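Local coordinates for 6-phospho-beta-glucosidase BglT (Thermotoga maritima, PDB 1UP7), which hydrolyses cellobiose 6'-phosphate to glucose 6-phosphate and glucose, using NAD+ and a manganese ion as cofactors, at residues Arg263-Leu274 and Glu286-Ser294; Ser379-Leu387 and Ala399-Leu407. One frame throughout, in Å; residues are numbered along the deposited sequence.

Contact 1 (Arg263-Leu274 and Glu286-Ser294); sequences RAREVMKIEKEL and EELTKRGGS. With G6P (6-O-phosphono-alpha-D-glucopyranose), chain J; NAD (nicotinamide-adenine-dinucleotide), chain I.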
loop_
_atom_site.group_PDB
_atom_site.type_symbol
_atom_site.label_atom_id
_atom_site.label_comp_id
_atom_site.label_asym_id
_atom_site.label_seq_id
_atom_site.Cartn_x
_atom_site.Cartn_y
_atom_site.Cartn_z
ATOM N N ARG A 263 -24.216 -34.519 -8.457
ATOM C CA ARG A 263 -23.931 -34.043 -9.788
ATOM C C ARG A 263 -22.902 -34.962 -10.467
ATOM O O ARG A 263 -23.060 -35.331 -11.632
ATOM C CB ARG A 263 -23.380 -32.636 -9.722
ATOM C CG ARG A 263 -23.120 -32.026 -11.081
ATOM C CD ARG A 263 -24.339 -31.983 -12.045
ATOM N NE ARG A 263 -23.881 -31.604 -13.387
ATOM C CZ ARG A 263 -24.549 -31.823 -14.517
ATOM N NH1 ARG A 263 -25.734 -32.422 -14.490
ATOM N NH2 ARG A 263 -24.021 -31.442 -15.683
ATOM N N ALA A 264 -21.850 -35.339 -9.728
ATOM C CA ALA A 264 -20.794 -36.175 -10.295
ATOM C C ALA A 264 -21.327 -37.474 -10.866
ATOM O O ALA A 264 -20.810 -37.942 -11.888
ATOM C CB ALA A 264 -19.632 -36.471 -9.284
ATOM N N ARG A 265 -22.333 -38.068 -10.220
ATOM C CA ARG A 265 -22.941 -39.264 -10.768
ATOM C C ARG A 265 -23.779 -38.993 -11.999
ATOM O O ARG A 265 -23.820 -39.862 -12.875
ATOM C CB ARG A 265 -23.721 -40.109 -9.740
ATOM C CG ARG A 265 -22.872 -40.802 -8.695
ATOM C CD ARG A 265 -23.666 -41.333 -7.530
ATOM N NE ARG A 265 -24.238 -42.666 -7.778
ATOM C CZ ARG A 265 -23.630 -43.797 -7.449
ATOM N NH1 ARG A 265 -22.436 -43.760 -6.860
ATOM N NH2 ARG A 265 -24.207 -44.967 -7.698
ATOM N N GLU A 266 -24.427 -37.826 -12.103
ATOM C CA GLU A 266 -25.166 -37.600 -13.342
ATOM C C GLU A 266 -24.178 -37.353 -14.468
ATOM O O GLU A 266 -24.365 -37.863 -15.548
ATOM C CB GLU A 266 -26.344 -36.624 -13.253
ATOM C CG GLU A 266 -26.138 -35.283 -12.579
ATOM C CD GLU A 266 -27.490 -34.535 -12.420
ATOM O OE1 GLU A 266 -28.543 -35.223 -12.269
ATOM O OE2 GLU A 266 -27.510 -33.272 -12.439
ATOM N N VAL A 267 -23.079 -36.666 -14.174
ATOM C CA VAL A 267 -22.057 -36.416 -15.182
ATOM C C VAL A 267 -21.427 -37.737 -15.691
ATOM O O VAL A 267 -21.132 -37.855 -16.867
ATOM C CB VAL A 267 -20.978 -35.500 -14.666
ATOM C CG1 VAL A 267 -19.834 -35.486 -15.628
ATOM C CG2 VAL A 267 -21.537 -34.066 -14.409
ATOM N N MET A 268 -21.245 -38.729 -14.823
ATOM C CA MET A 268 -20.767 -40.029 -15.293
ATOM C C MET A 268 -21.717 -40.634 -16.316
ATOM O O MET A 268 -21.251 -41.202 -17.302
ATOM C CB MET A 268 -20.548 -41.070 -14.182
ATOM C CG MET A 268 -19.374 -40.810 -13.226
ATOM S SD MET A 268 -19.480 -41.949 -11.798
ATOM C CE MET A 268 -18.194 -41.318 -10.701
ATOM N N LYS A 269 -23.030 -40.570 -16.066
ATOM C CA LYS A 269 -24.005 -41.058 -17.040
ATOM C C LYS A 269 -23.903 -40.254 -18.343
ATOM O O LYS A 269 -23.817 -40.848 -19.405
ATOM C CB LYS A 269 -25.446 -41.008 -16.524
ATOM C CG LYS A 269 -25.872 -42.176 -15.638
ATOM C CD LYS A 269 -26.700 -41.655 -14.435
ATOM C CE LYS A 269 -27.215 -42.771 -13.543
ATOM N NZ LYS A 269 -28.675 -43.028 -13.801
ATOM N N ILE A 270 -23.927 -38.925 -18.251
ATOM C CA ILE A 270 -23.844 -38.064 -19.418
ATOM C C ILE A 270 -22.586 -38.414 -20.233
ATOM O O ILE A 270 -22.642 -38.588 -21.453
ATOM C CB ILE A 270 -23.809 -36.592 -18.953
ATOM C CG1 ILE A 270 -25.216 -36.128 -18.539
ATOM C CG2 ILE A 270 -23.121 -35.674 -19.993
ATOM C CD1 ILE A 270 -25.152 -35.081 -17.409
ATOM N N GLU A 271 -21.457 -38.525 -19.538
ATOM C CA GLU A 271 -20.189 -38.823 -20.173
ATOM C C GLU A 271 -20.173 -40.179 -20.886
ATOM O O GLU A 271 -19.605 -40.308 -21.975
ATOM C CB GLU A 271 -19.086 -38.775 -19.138
ATOM C CG GLU A 271 -18.393 -37.420 -19.085
ATOM C CD GLU A 271 -16.979 -37.544 -18.549
ATOM O OE1 GLU A 271 -16.485 -38.711 -18.440
ATOM O OE2 GLU A 271 -16.365 -36.478 -18.234
ATOM N N LYS A 272 -20.790 -41.189 -20.286
ATOM C CA LYS A 272 -20.823 -42.502 -20.906
ATOM C C LYS A 272 -21.656 -42.507 -22.188
ATOM O O LYS A 272 -21.355 -43.284 -23.103
ATOM C CB LYS A 272 -21.350 -43.592 -19.960
ATOM N N GLU A 273 -22.707 -41.680 -22.238
ATOM C CA GLU A 273 -23.522 -41.504 -23.445
ATOM C C GLU A 273 -22.758 -40.692 -24.503
ATOM O O GLU A 273 -22.836 -40.981 -25.691
ATOM C CB GLU A 273 -24.850 -40.810 -23.123
ATOM C CG GLU A 273 -25.943 -41.710 -22.548
ATOM C CD GLU A 273 -27.013 -40.933 -21.751
ATOM O OE1 GLU A 273 -26.856 -39.696 -21.512
ATOM O OE2 GLU A 273 -28.026 -41.556 -21.344
ATOM N N LEU A 274 -22.025 -39.673 -24.074
ATOM C CA LEU A 274 -21.213 -38.883 -25.001
ATOM C C LEU A 274 -20.131 -39.757 -25.668
ATOM O O LEU A 274 -19.977 -39.746 -26.904
ATOM C CB LEU A 274 -20.607 -37.666 -24.300
ATOM C CG LEU A 274 -21.582 -36.493 -24.108
ATOM C CD1 LEU A 274 -20.985 -35.444 -23.204
ATOM C CD2 LEU A 274 -21.989 -35.895 -25.441
ATOM N N GLU A 286 -25.520 -32.609 -29.788
ATOM C CA GLU A 286 -26.182 -31.581 -28.970
ATOM C C GLU A 286 -26.087 -31.902 -27.472
ATOM O O GLU A 286 -26.050 -30.982 -26.653
ATOM C CB GLU A 286 -27.645 -31.363 -29.421
ATOM C CG GLU A 286 -28.290 -30.090 -28.846
ATOM N N GLU A 287 -26.023 -33.196 -27.131
ATOM C CA GLU A 287 -25.937 -33.648 -25.737
ATOM C C GLU A 287 -24.734 -33.115 -24.964
ATOM O O GLU A 287 -24.725 -33.176 -23.729
ATOM C CB GLU A 287 -25.963 -35.175 -25.616
ATOM C CG GLU A 287 -25.527 -35.656 -24.225
ATOM C CD GLU A 287 -25.969 -37.065 -23.860
ATOM O OE1 GLU A 287 -26.662 -37.747 -24.659
ATOM O OE2 GLU A 287 -25.612 -37.492 -22.735
ATOM N N LEU A 288 -23.725 -32.591 -25.657
ATOM C CA LEU A 288 -22.627 -31.926 -24.950
ATOM C C LEU A 288 -23.056 -30.610 -24.263
ATOM O O LEU A 288 -22.310 -30.065 -23.443
ATOM C CB LEU A 288 -21.395 -31.741 -25.854
ATOM C CG LEU A 288 -20.092 -31.182 -25.270
ATOM C CD1 LEU A 288 -19.703 -31.932 -24.025
ATOM C CD2 LEU A 288 -18.978 -31.285 -26.285
ATOM N N THR A 289 -24.260 -30.110 -24.542
ATOM C CA THR A 289 -24.755 -28.922 -23.801
ATOM C C THR A 289 -25.284 -29.268 -22.396
ATOM O O THR A 289 -25.284 -28.408 -21.496
ATOM C CB THR A 289 -25.813 -28.153 -24.583
ATOM O OG1 THR A 289 -26.805 -29.071 -25.059
ATOM C CG2 THR A 289 -25.197 -27.549 -25.856
ATOM N N LYS A 290 -25.716 -30.528 -22.216
ATOM C CA LYS A 290 -26.036 -31.087 -20.886
ATOM C C LYS A 290 -24.921 -30.879 -19.856
ATOM O O LYS A 290 -25.152 -30.974 -18.643
ATOM C CB LYS A 290 -26.300 -32.581 -20.997
ATOM C CG LYS A 290 -27.670 -32.918 -21.542
ATOM C CD LYS A 290 -28.053 -34.378 -21.250
ATOM C CE LYS A 290 -28.677 -34.559 -19.847
ATOM N NZ LYS A 290 -29.492 -35.839 -19.799
ATOM N N ARG A 291 -23.701 -30.612 -20.334
ATOM C CA ARG A 291 -22.600 -30.240 -19.445
ATOM C C ARG A 291 -22.605 -28.711 -19.232
ATOM O O ARG A 291 -23.097 -27.966 -20.110
ATOM C CB ARG A 291 -21.256 -30.706 -20.030
ATOM C CG ARG A 291 -21.179 -32.224 -20.379
ATOM C CD ARG A 291 -20.765 -33.165 -19.224
ATOM N NE ARG A 291 -20.137 -32.468 -18.111
ATOM C CZ ARG A 291 -18.878 -32.656 -17.709
ATOM N NH1 ARG A 291 -18.094 -33.551 -18.316
ATOM N NH2 ARG A 291 -18.398 -31.940 -16.696
ATOM N N GLY A 292 -22.106 -28.251 -18.079
ATOM C CA GLY A 292 -22.190 -26.840 -17.713
ATOM C C GLY A 292 -20.912 -26.115 -18.083
ATOM O O GLY A 292 -20.668 -24.969 -17.656
ATOM N N GLY A 293 -20.085 -26.759 -18.891
ATOM C CA GLY A 293 -18.773 -26.213 -19.192
ATOM C C GLY A 293 -18.724 -25.543 -20.553
ATOM O O GLY A 293 -17.687 -25.021 -21.001
ATOM N N SER A 294 -19.850 -25.511 -21.222
ATOM C CA SER A 294 -19.847 -24.916 -22.539
ATOM C C SER A 294 -19.276 -23.480 -22.614
ATOM O O SER A 294 -19.318 -22.680 -21.646
ATOM C CB SER A 294 -21.231 -25.038 -23.175
ATOM O OG SER A 294 -21.439 -26.424 -23.501
HETATM C C1 G6P J . -20.018 -24.069 -14.823
HETATM C C2 G6P J . -18.714 -23.622 -14.107
HETATM C C3 G6P J . -17.606 -24.642 -14.365
HETATM C C4 G6P J . -18.070 -25.969 -13.785
HETATM C C5 G6P J . -19.328 -26.416 -14.554
HETATM C C6 G6P J . -19.866 -27.721 -13.983
HETATM O O1 G6P J . -21.149 -23.206 -14.597
HETATM O O2 G6P J . -18.248 -22.337 -14.517
HETATM O O3 G6P J . -16.340 -24.241 -13.829
HETATM O O4 G6P J . -17.013 -26.929 -13.811
HETATM O O5 G6P J . -20.384 -25.423 -14.473
HETATM O O6 G6P J . -20.489 -28.501 -14.991
HETATM P P G6P J . -20.594 -30.102 -14.847
HETATM O O1P G6P J . -21.121 -30.604 -16.171
HETATM O O2P G6P J . -21.531 -30.591 -13.753
HETATM O O3P G6P J . -19.203 -30.615 -14.601
HETATM P PA NAD I . -12.956 -35.319 -16.919
HETATM O O1A NAD I . -13.249 -36.226 -15.792
HETATM O O2A NAD I . -13.510 -35.759 -18.291
HETATM O O5B NAD I . -11.338 -35.234 -16.958
HETATM C C5B NAD I . -10.689 -34.852 -18.143
HETATM C C4B NAD I . -9.571 -35.832 -18.472
HETATM O O4B NAD I . -8.480 -35.666 -17.569
HETATM C C3B NAD I . -9.959 -37.304 -18.407
HETATM O O3B NAD I . -9.811 -37.851 -19.709
HETATM C C2B NAD I . -8.963 -37.927 -17.427
HETATM O O2B NAD I . -8.526 -39.204 -17.844
HETATM C C1B NAD I . -7.819 -36.934 -17.515
HETATM N N9A NAD I . -6.903 -36.933 -16.378
HETATM C C8A NAD I . -7.151 -37.160 -15.038
HETATM N N7A NAD I . -5.973 -37.002 -14.395
HETATM C C5A NAD I . -5.012 -36.634 -15.262
HETATM C C6A NAD I . -3.655 -36.364 -15.141
HETATM N N6A NAD I . -3.033 -36.419 -13.968
HETATM N N1A NAD I . -2.927 -36.032 -16.277
HETATM C C2A NAD I . -3.541 -35.990 -17.517
HETATM N N3A NAD I . -4.877 -36.289 -17.628
HETATM C C4A NAD I . -5.588 -36.605 -16.521
HETATM O O3 NAD I . -13.555 -33.888 -16.492
HETATM P PN NAD I . -13.955 -32.648 -17.424
HETATM O O1N NAD I . -15.400 -32.459 -17.143
HETATM O O2N NAD I . -13.489 -32.766 -18.789
HETATM O O5D NAD I . -13.111 -31.427 -16.828
HETATM C C5D NAD I . -11.730 -31.476 -16.522
HETATM C C4D NAD I . -11.412 -30.306 -15.577
HETATM O O4D NAD I . -11.685 -29.033 -16.161
HETATM C C3D NAD I . -12.244 -30.355 -14.304
HETATM O O3D NAD I . -11.375 -29.994 -13.274
HETATM C C2D NAD I . -13.325 -29.297 -14.503
HETATM O O2D NAD I . -13.811 -28.703 -13.311
HETATM C C1D NAD I . -12.696 -28.306 -15.455
HETATM N N1N NAD I . -13.649 -27.935 -16.504
HETATM C C2N NAD I . -13.186 -28.086 -17.791
HETATM C C3N NAD I . -13.969 -27.776 -18.876
HETATM C C7N NAD I . -13.402 -27.986 -20.260
HETATM O O7N NAD I . -13.545 -27.032 -21.296
HETATM N N7N NAD I . -12.727 -29.121 -20.497
HETATM C C4N NAD I . -15.259 -27.301 -18.624
HETATM C C5N NAD I . -15.750 -27.133 -17.314
HETATM C C6N NAD I . -14.918 -27.460 -16.243
#

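Contact 2 (Ser379-Leu387 and Ala399-Leu407); sequences SKKLALKAL and AKDLLEEIL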
loop_
_atom_site.group_PDB
_atom_site.type_symbol
_atom_site.label_atom_id
_atom_site.label_comp_id
_atom_site.label_asym_id
_atom_site.label_seq_id
_atom_site.Cartn_x
_atom_site.Cartn_y
_atom_site.Cartn_z
ATOM N N SER A 379 0.845 -30.580 6.009
ATOM C CA SER A 379 0.489 -30.482 7.419
ATOM C C SER A 379 -0.993 -30.653 7.674
ATOM O O SER A 379 -1.815 -29.853 7.188
ATOM C CB SER A 379 0.952 -29.123 7.952
ATOM O OG SER A 379 0.475 -28.916 9.247
ATOM N N LYS A 380 -1.313 -31.673 8.465
ATOM C CA LYS A 380 -2.675 -31.980 8.871
ATOM C C LYS A 380 -3.214 -30.846 9.744
ATOM O O LYS A 380 -4.314 -30.387 9.558
ATOM C CB LYS A 380 -2.670 -33.285 9.643
ATOM C CG LYS A 380 -3.801 -34.172 9.275
ATOM C CD LYS A 380 -4.140 -35.220 10.341
ATOM C CE LYS A 380 -3.300 -36.494 10.158
ATOM N NZ LYS A 380 -3.540 -37.496 11.332
ATOM N N LYS A 381 -2.415 -30.394 10.700
ATOM C CA LYS A 381 -2.772 -29.269 11.571
ATOM C C LYS A 381 -3.143 -28.026 10.775
ATOM O O LYS A 381 -4.160 -27.383 11.048
ATOM C CB LYS A 381 -1.601 -28.887 12.493
ATOM C CG LYS A 381 -1.588 -29.641 13.776
ATOM C CD LYS A 381 -0.201 -29.591 14.507
ATOM C CE LYS A 381 -0.361 -30.289 15.881
ATOM N NZ LYS A 381 0.916 -30.937 16.357
ATOM N N LEU A 382 -2.317 -27.670 9.802
ATOM C CA LEU A 382 -2.588 -26.465 9.034
ATOM C C LEU A 382 -3.772 -26.626 8.093
ATOM O O LEU A 382 -4.446 -25.653 7.793
ATOM C CB LEU A 382 -1.330 -25.958 8.320
ATOM C CG LEU A 382 -0.167 -25.580 9.279
ATOM C CD1 LEU A 382 1.090 -25.248 8.496
ATOM C CD2 LEU A 382 -0.524 -24.435 10.270
ATOM N N ALA A 383 -4.045 -27.866 7.677
ATOM C CA ALA A 383 -5.212 -28.162 6.847
ATOM C C ALA A 383 -6.504 -27.965 7.646
ATOM O O ALA A 383 -7.484 -27.423 7.124
ATOM C CB ALA A 383 -5.136 -29.572 6.260
ATOM N N LEU A 384 -6.484 -28.371 8.915
ATOM C CA LEU A 384 -7.602 -28.104 9.835
ATOM C C LEU A 384 -7.881 -26.594 9.926
ATOM O O LEU A 384 -9.011 -26.164 9.841
ATOM C CB LEU A 384 -7.235 -28.604 11.226
ATOM C CG LEU A 384 -8.092 -29.558 12.032
ATOM C CD1 LEU A 384 -8.926 -30.566 11.188
ATOM C CD2 LEU A 384 -7.167 -30.272 13.054
ATOM N N LYS A 385 -6.820 -25.815 10.086
ATOM C CA LYS A 385 -6.895 -24.385 10.127
ATOM C C LYS A 385 -7.463 -23.812 8.825
ATOM O O LYS A 385 -8.327 -22.926 8.888
ATOM C CB LYS A 385 -5.515 -23.790 10.431
ATOM C CG LYS A 385 -5.433 -22.295 10.623
ATOM C CD LYS A 385 -3.949 -21.966 10.822
ATOM C CE LYS A 385 -3.778 -20.478 11.023
ATOM N NZ LYS A 385 -2.414 -20.075 11.320
ATOM N N ALA A 386 -7.021 -24.316 7.670
ATOM C CA ALA A 386 -7.593 -23.862 6.389
ATOM C C ALA A 386 -9.080 -24.186 6.303
ATOM O O ALA A 386 -9.909 -23.335 5.945
ATOM C CB ALA A 386 -6.867 -24.454 5.208
ATOM N N LEU A 387 -9.422 -25.414 6.674
ATOM C CA LEU A 387 -10.783 -25.889 6.592
ATOM C C LEU A 387 -11.730 -25.051 7.459
ATOM O O LEU A 387 -12.832 -24.665 7.011
ATOM C CB LEU A 387 -10.787 -27.362 6.971
ATOM C CG LEU A 387 -11.874 -28.318 6.530
ATOM C CD1 LEU A 387 -12.296 -28.214 5.026
ATOM C CD2 LEU A 387 -11.419 -29.744 6.899
ATOM N N ALA A 399 -14.718 -30.479 12.406
ATOM C CA ALA A 399 -13.561 -30.270 11.535
ATOM C C ALA A 399 -12.606 -31.469 11.480
ATOM O O ALA A 399 -12.158 -31.859 10.410
ATOM C CB ALA A 399 -12.834 -28.944 11.860
ATOM N N LYS A 400 -12.340 -32.085 12.620
ATOM C CA LYS A 400 -11.403 -33.195 12.642
ATOM C C LYS A 400 -11.887 -34.414 11.909
ATOM O O LYS A 400 -11.126 -34.991 11.116
ATOM C CB LYS A 400 -11.052 -33.579 14.078
ATOM C CG LYS A 400 -9.647 -33.246 14.412
ATOM C CD LYS A 400 -9.472 -33.308 15.903
ATOM C CE LYS A 400 -8.141 -33.944 16.233
ATOM N NZ LYS A 400 -7.658 -34.730 15.073
ATOM N N ASP A 401 -13.112 -34.839 12.200
ATOM C CA ASP A 401 -13.658 -36.014 11.528
ATOM C C ASP A 401 -13.760 -35.756 10.026
ATOM O O ASP A 401 -13.429 -36.630 9.236
ATOM C CB ASP A 401 -15.023 -36.415 12.106
ATOM C CG ASP A 401 -14.919 -37.027 13.481
ATOM O OD1 ASP A 401 -13.864 -37.585 13.809
ATOM O OD2 ASP A 401 -15.851 -37.007 14.307
ATOM N N LEU A 402 -14.199 -34.563 9.650
ATOM C CA LEU A 402 -14.333 -34.227 8.231
ATOM C C LEU A 402 -12.971 -34.342 7.508
ATOM O O LEU A 402 -12.869 -34.997 6.438
ATOM C CB LEU A 402 -14.941 -32.815 8.026
ATOM C CG LEU A 402 -14.962 -32.258 6.602
ATOM C CD1 LEU A 402 -15.777 -33.171 5.705
ATOM C CD2 LEU A 402 -15.495 -30.793 6.567
ATOM N N LEU A 403 -11.940 -33.709 8.088
ATOM C CA LEU A 403 -10.593 -33.774 7.502
ATOM C C LEU A 403 -10.104 -35.210 7.339
ATOM O O LEU A 403 -9.540 -35.557 6.313
ATOM C CB LEU A 403 -9.554 -32.931 8.272
ATOM C CG LEU A 403 -8.107 -32.899 7.664
ATOM C CD1 LEU A 403 -7.994 -32.361 6.220
ATOM C CD2 LEU A 403 -7.108 -32.163 8.532
ATOM N N GLU A 404 -10.359 -36.042 8.343
ATOM C CA GLU A 404 -9.961 -37.443 8.316
ATOM C C GLU A 404 -10.623 -38.179 7.183
ATOM O O GLU A 404 -9.961 -38.946 6.502
ATOM C CB GLU A 404 -10.312 -38.130 9.634
ATOM C CG GLU A 404 -9.105 -38.449 10.474
ATOM C CD GLU A 404 -9.051 -37.630 11.751
ATOM O OE1 GLU A 404 -9.697 -38.057 12.779
ATOM O OE2 GLU A 404 -8.345 -36.570 11.706
ATOM N N GLU A 405 -11.925 -37.950 6.988
ATOM C CA GLU A 405 -12.656 -38.560 5.887
ATOM C C GLU A 405 -12.075 -38.144 4.538
ATOM O O GLU A 405 -11.857 -38.983 3.648
ATOM C CB GLU A 405 -14.116 -38.172 5.943
ATOM C CG GLU A 405 -15.001 -39.320 6.365
ATOM C CD GLU A 405 -16.415 -39.164 5.850
ATOM O OE1 GLU A 405 -17.100 -38.250 6.317
ATOM O OE2 GLU A 405 -16.826 -39.951 4.990
ATOM N N ILE A 406 -11.812 -36.847 4.398
ATOM C CA ILE A 406 -11.264 -36.310 3.169
ATOM C C ILE A 406 -9.873 -36.918 2.877
ATOM O O ILE A 406 -9.590 -37.319 1.737
ATOM C CB ILE A 406 -11.137 -34.776 3.239
ATOM C CG1 ILE A 406 -12.511 -34.082 3.178
ATOM C CG2 ILE A 406 -10.157 -34.258 2.145
ATOM C CD1 ILE A 406 -12.421 -32.597 3.643
ATOM N N LEU A 407 -8.998 -36.962 3.885
ATOM C CA LEU A 407 -7.648 -37.532 3.689
ATOM C C LEU A 407 -7.678 -39.017 3.386
ATOM O O LEU A 407 -6.879 -39.516 2.556
ATOM C CB LEU A 407 -6.695 -37.266 4.864
ATOM C CG LEU A 407 -6.449 -35.786 5.155
ATOM C CD1 LEU A 407 -5.626 -35.644 6.431
ATOM C CD2 LEU A 407 -5.800 -35.078 3.945
#

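Contact 1 (Arg263-Leu274 and Glu286-Ser294)
Arg263, at the start of helix 263-274, and Arg291, in loop 286-294, form part of the pocket for glucose 6-phosphate, with Arg89 beside Arg263 also bonding G6P. Arg263 NE gives G6P O2P an almost straight bond of 2.6 Å (171°), and NH2 reaches G6P O1P. Arg263 NH2 also donates to Lys290 O at 3.2 Å, in the carbonyl plane, which ties helix to loop. Glu266 OE2 takes NH1 in a salt bridge and helps fix the guanidinium. A methionine in place of Arg263 would probably leave G6P O2P without its straight donor and Lys290 O without its link to the helix.

Arg291 bridges glucose 6-phosphate and NAD: its NE bonds G6P O1P, its NH2 bonds G6P O3P at 2.6 Å, and NH1 and NH2 both bond NAD O1N. With CG1 anti to the backbone N (chi1 169°), Val267 lays that methyl over the centre of the Arg291 guanidinium, 3.6 Å from CZ. Ile270 CG2 packs on Arg291 CD at 3.5 Å. Glu271 OE2 forms a salt bridge with Arg291 NH1 at 3.4 Å. Gly292 N also bonds G6P O1P. Arginines and a backbone N-H gathered round one phosphate fit the 6-phospho-sugar site of this family 4 glycosidase.

Contact 2 (Ser379-Leu387 and Ala399-Leu407)
Two helices near the C-terminus, 380-389 and 396-409, pack here by a knob-into-hole contact. Their axes in this region approach to 10.1 Å at an angle of 115°. Leu403 is the knob. It sits among Lys380, Ala383, Leu384 and Leu387. Its CG lies anti to the backbone N (chi1 -177°). Both methyls of Leu403 rest on Ala383 CB, each at 4.0 Å. Leu403 CD2 also meets Leu384 CD1 at 3.6 Å and touches Lys380 O. Leu387 CD2 closes the side near the backbone, 3.9 Å from Leu403 CB.

Leu384 CD1 also lies 3.6 Å from Ala399 O, where the two backbones come nearest. Toward Leu407 the aliphatic part of Lys380 does the touching: Lys380 CG packs on Leu407 CD1 at 3.7 Å. Ser379 is the N-cap of helix 380-389.

Other helices cover the pair. Ala386 leans on helix 355-376, while Leu387, Leu402 and Ile406 meet helix 109-131. A second subunit adds Trp231, which makes a cation-pi contact with Lys400 and packs on Ala399. The helix pair thus lies between the rest of its own chain and a neighbouring subunit.

Overall arrangement
Contact 1 and contact 2 follow one another along the chain, the first closing before the second opens. Their centres are 31 Å apart and their nearest atoms about 14 Å, so they do not touch. Contact 1 joins helix 263-278 to the loop before helix 296-308, where glucose 6-phosphate and NAD meet. Contact 2 pairs helices 380-389 and 396-409, away from the active site and the NAD pocket. They share no helix or strand, but each leans on N-terminal parts of the chain: contact 1 on helix 85-94, contact 2 on helix 109-131. Contact 1 touches no other protein chain of the assembly. Contact 2 meets a second subunit, in keeping with the dimers and tetramers this enzyme forms.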